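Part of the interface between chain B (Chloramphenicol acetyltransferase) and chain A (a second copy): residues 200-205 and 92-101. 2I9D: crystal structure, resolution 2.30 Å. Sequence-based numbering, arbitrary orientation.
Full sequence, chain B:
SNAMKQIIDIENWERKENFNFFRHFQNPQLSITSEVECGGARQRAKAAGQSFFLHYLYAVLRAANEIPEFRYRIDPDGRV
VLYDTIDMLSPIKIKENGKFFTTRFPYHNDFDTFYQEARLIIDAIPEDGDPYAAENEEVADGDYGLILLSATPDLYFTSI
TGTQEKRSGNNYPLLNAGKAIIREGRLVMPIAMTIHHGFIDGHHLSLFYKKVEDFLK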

# COMPACT_ATOMS: atom_id res chain seq x y z
N ILE B 200 -3.58 -15.79 4.47
CA ILE B 200 -4.66 -14.84 4.61
C ILE B 200 -5.11 -14.25 3.26
O ILE B 200 -4.29 -13.76 2.48
CB ILE B 200 -4.23 -13.69 5.62
CG1 ILE B 200 -4.14 -14.21 7.07
CG2 ILE B 200 -5.16 -12.49 5.55
CD1 ILE B 200 -3.16 -13.43 7.93
N ASP B 201 -6.41 -14.34 2.97
CA ASP B 201 -6.99 -13.72 1.77
C ASP B 201 -7.79 -12.49 2.14
O ASP B 201 -7.99 -12.20 3.31
CB ASP B 201 -7.89 -14.72 1.03
CG ASP B 201 -7.15 -15.99 0.67
OD1 ASP B 201 -5.97 -15.87 0.27
OD2 ASP B 201 -7.73 -17.10 0.81
N GLY B 202 -8.24 -11.77 1.11
CA GLY B 202 -9.17 -10.62 1.27
C GLY B 202 -10.37 -10.98 2.12
O GLY B 202 -10.75 -10.24 3.01
N HIS B 203 -10.95 -12.16 1.87
CA HIS B 203 -12.03 -12.65 2.73
C HIS B 203 -11.69 -12.52 4.24
O HIS B 203 -12.47 -11.97 5.01
CB HIS B 203 -12.35 -14.11 2.40
CG HIS B 203 -13.33 -14.73 3.36
ND1 HIS B 203 -14.69 -14.57 3.23
CD2 HIS B 203 -13.13 -15.46 4.48
CE1 HIS B 203 -15.29 -15.19 4.23
NE2 HIS B 203 -14.37 -15.74 5.00
N HIS B 204 -10.53 -13.03 4.65
CA HIS B 204 -10.11 -13.01 6.06
C HIS B 204 -9.76 -11.61 6.57
O HIS B 204 -9.95 -11.30 7.74
CB HIS B 204 -8.95 -13.99 6.29
CG HIS B 204 -9.20 -15.35 5.70
ND1 HIS B 204 -8.71 -15.74 4.47
CD2 HIS B 204 -9.94 -16.39 6.16
CE1 HIS B 204 -9.12 -16.96 4.20
NE2 HIS B 204 -9.87 -17.38 5.21
N LEU B 205 -9.26 -10.76 5.68
CA LEU B 205 -8.97 -9.36 6.01
C LEU B 205 -10.26 -8.60 6.28
O LEU B 205 -10.36 -7.81 7.21
CB LEU B 205 -8.16 -8.70 4.87
CG LEU B 205 -6.74 -9.25 4.69
CD1 LEU B 205 -6.09 -8.86 3.33
CD2 LEU B 205 -5.81 -8.93 5.87
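Chain A 92-101: IKIKENGKFF

A tight hairpin can present bare backbone to a partner, and when glycine occupies the critical position an aromatic ring can lie almost flat on the main chain. The contact between two copies of chloramphenicol acetyltransferase illustrates this principle. Chain A enters as a strand at I92(A) and K93(A), reverses, and leaves as a strand at F100(A) and F101(A); the two arms are tied by I92(A) N to F101(A) O at 3.0 Å and F101(A) N to I92(A) O at 2.7 Å. The first arm approaches through K93(A), an extended side chain whose CE lies 3.9 Å from ND1 of H203(B). Its NZ also forms a salt bridge, with a weak hydrogen bond, to OE1 of E96(A) at 3.4 Å.

From K95(A) to G98(A) the chain makes a type I turn, closed by G98(A) N to K95(A) O at 3.1 Å. Here the side chains of E96(A) and N97(A) start away from chain B, leaving backbone to make the contact: E96(A) O is 3.6 Å from CE1 of H203(B), and N97(A) C lies over the imidazole face, 3.5 Å from NE2. N97(A) O accepts a hydrogen bond from a water at 2.8 Å, and this water is also hydrogen-bonded to NE2 of H204(B) at 2.8 Å, bridging the chains.

G98(A) is the centre of the fit. Its CA sits 3.5 Å from the H203(B) ring centroid and 13° off the ring normal, a CH-pi contact. A CB here would fall 2.6 Å from CD2 of H203(B), a clash, and the backbone angles (phi 102°, psi -14°) independently call for glycine. K99(A) turns away, whereas F100(A) points back toward chain B, its ring edge meeting D201(B), with CE2 3.6 Å from OD2.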

# COMPACT_ATOMS: atom_id res chain seq x y z
N ILE A 92 -13.38 -15.99 -8.08
CA ILE A 92 -14.78 -16.05 -7.74
C ILE A 92 -15.00 -16.84 -6.45
O ILE A 92 -14.61 -18.01 -6.35
CB ILE A 92 -15.63 -16.59 -8.93
CG1 ILE A 92 -15.32 -15.76 -10.19
CG2 ILE A 92 -17.13 -16.55 -8.58
CD1 ILE A 92 -15.64 -14.22 -10.03
N LYS A 93 -15.60 -16.18 -5.45
CA LYS A 93 -15.91 -16.83 -4.18
C LYS A 93 -16.93 -17.94 -4.43
O LYS A 93 -17.96 -17.71 -5.06
CB LYS A 93 -16.43 -15.82 -3.16
CG LYS A 93 -16.62 -16.37 -1.73
CD LYS A 93 -17.56 -15.44 -0.98
CE LYS A 93 -17.36 -15.49 0.53
NZ LYS A 93 -18.49 -14.84 1.24
N ILE A 94 -16.60 -19.16 -3.99
CA ILE A 94 -17.45 -20.35 -4.19
C ILE A 94 -18.09 -20.86 -2.90
O ILE A 94 -19.10 -21.56 -2.95
CB ILE A 94 -16.72 -21.53 -4.95
CG1 ILE A 94 -15.53 -22.07 -4.16
CG2 ILE A 94 -16.33 -21.12 -6.37
CD1 ILE A 94 -14.61 -23.03 -4.92
N LYS A 95 -17.51 -20.52 -1.74
CA LYS A 95 -18.04 -20.96 -0.44
C LYS A 95 -18.06 -19.82 0.57
O LYS A 95 -17.28 -18.87 0.47
CB LYS A 95 -17.23 -22.15 0.10
CG LYS A 95 -17.57 -23.48 -0.58
CD LYS A 95 -16.74 -24.65 -0.07
CE LYS A 95 -16.93 -25.86 -1.00
NZ LYS A 95 -15.86 -26.92 -0.83
N GLU A 96 -18.94 -19.94 1.56
CA GLU A 96 -19.12 -18.88 2.56
C GLU A 96 -17.95 -18.69 3.54
O GLU A 96 -17.90 -17.67 4.24
CB GLU A 96 -20.46 -19.05 3.30
CG GLU A 96 -21.67 -18.69 2.42
CD GLU A 96 -21.41 -17.46 1.51
OE1 GLU A 96 -21.51 -16.31 2.02
OE2 GLU A 96 -21.09 -17.66 0.30
N ASN A 97 -17.01 -19.64 3.56
CA ASN A 97 -15.79 -19.54 4.36
C ASN A 97 -14.62 -18.90 3.59
O ASN A 97 -13.46 -18.97 4.04
CB ASN A 97 -15.35 -20.93 4.80
CG ASN A 97 -14.83 -21.75 3.63
OD1 ASN A 97 -15.23 -21.51 2.49
ND2 ASN A 97 -13.93 -22.69 3.91
N GLY A 98 -14.92 -18.34 2.42
CA GLY A 98 -13.92 -17.63 1.64
C GLY A 98 -13.33 -18.35 0.45
O GLY A 98 -12.68 -17.70 -0.39
N LYS A 99 -13.54 -19.67 0.36
CA LYS A 99 -13.05 -20.44 -0.80
C LYS A 99 -13.48 -19.79 -2.08
O LYS A 99 -14.62 -19.35 -2.24
CB LYS A 99 -13.48 -21.92 -0.79
CG LYS A 99 -12.34 -22.84 -0.36
CD LYS A 99 -12.53 -24.33 -0.79
CE LYS A 99 -11.86 -24.68 -2.18
NZ LYS A 99 -10.45 -24.10 -2.35
N PHE A 100 -12.54 -19.69 -2.99
CA PHE A 100 -12.81 -19.09 -4.28
C PHE A 100 -12.23 -20.01 -5.34
O PHE A 100 -11.38 -20.85 -5.05
CB PHE A 100 -12.16 -17.70 -4.37
CG PHE A 100 -10.68 -17.73 -4.14
CD1 PHE A 100 -9.80 -17.97 -5.20
CD2 PHE A 100 -10.15 -17.53 -2.86
CE1 PHE A 100 -8.43 -17.98 -4.99
CE2 PHE A 100 -8.78 -17.57 -2.65
CZ PHE A 100 -7.92 -17.79 -3.71
N PHE A 101 -12.68 -19.82 -6.57
CA PHE A 101 -12.03 -20.45 -7.69
C PHE A 101 -11.70 -19.37 -8.71
O PHE A 101 -12.60 -18.63 -9.16
CB PHE A 101 -12.94 -21.58 -8.24
CG PHE A 101 -12.40 -22.27 -9.46
CD1 PHE A 101 -11.40 -23.24 -9.35
CD2 PHE A 101 -12.89 -21.93 -10.73
CE1 PHE A 101 -10.88 -23.87 -10.49
CE2 PHE A 101 -12.40 -22.57 -11.88
CZ PHE A 101 -11.38 -23.54 -11.76
O HOH W 1 -11.49 -19.50 6.01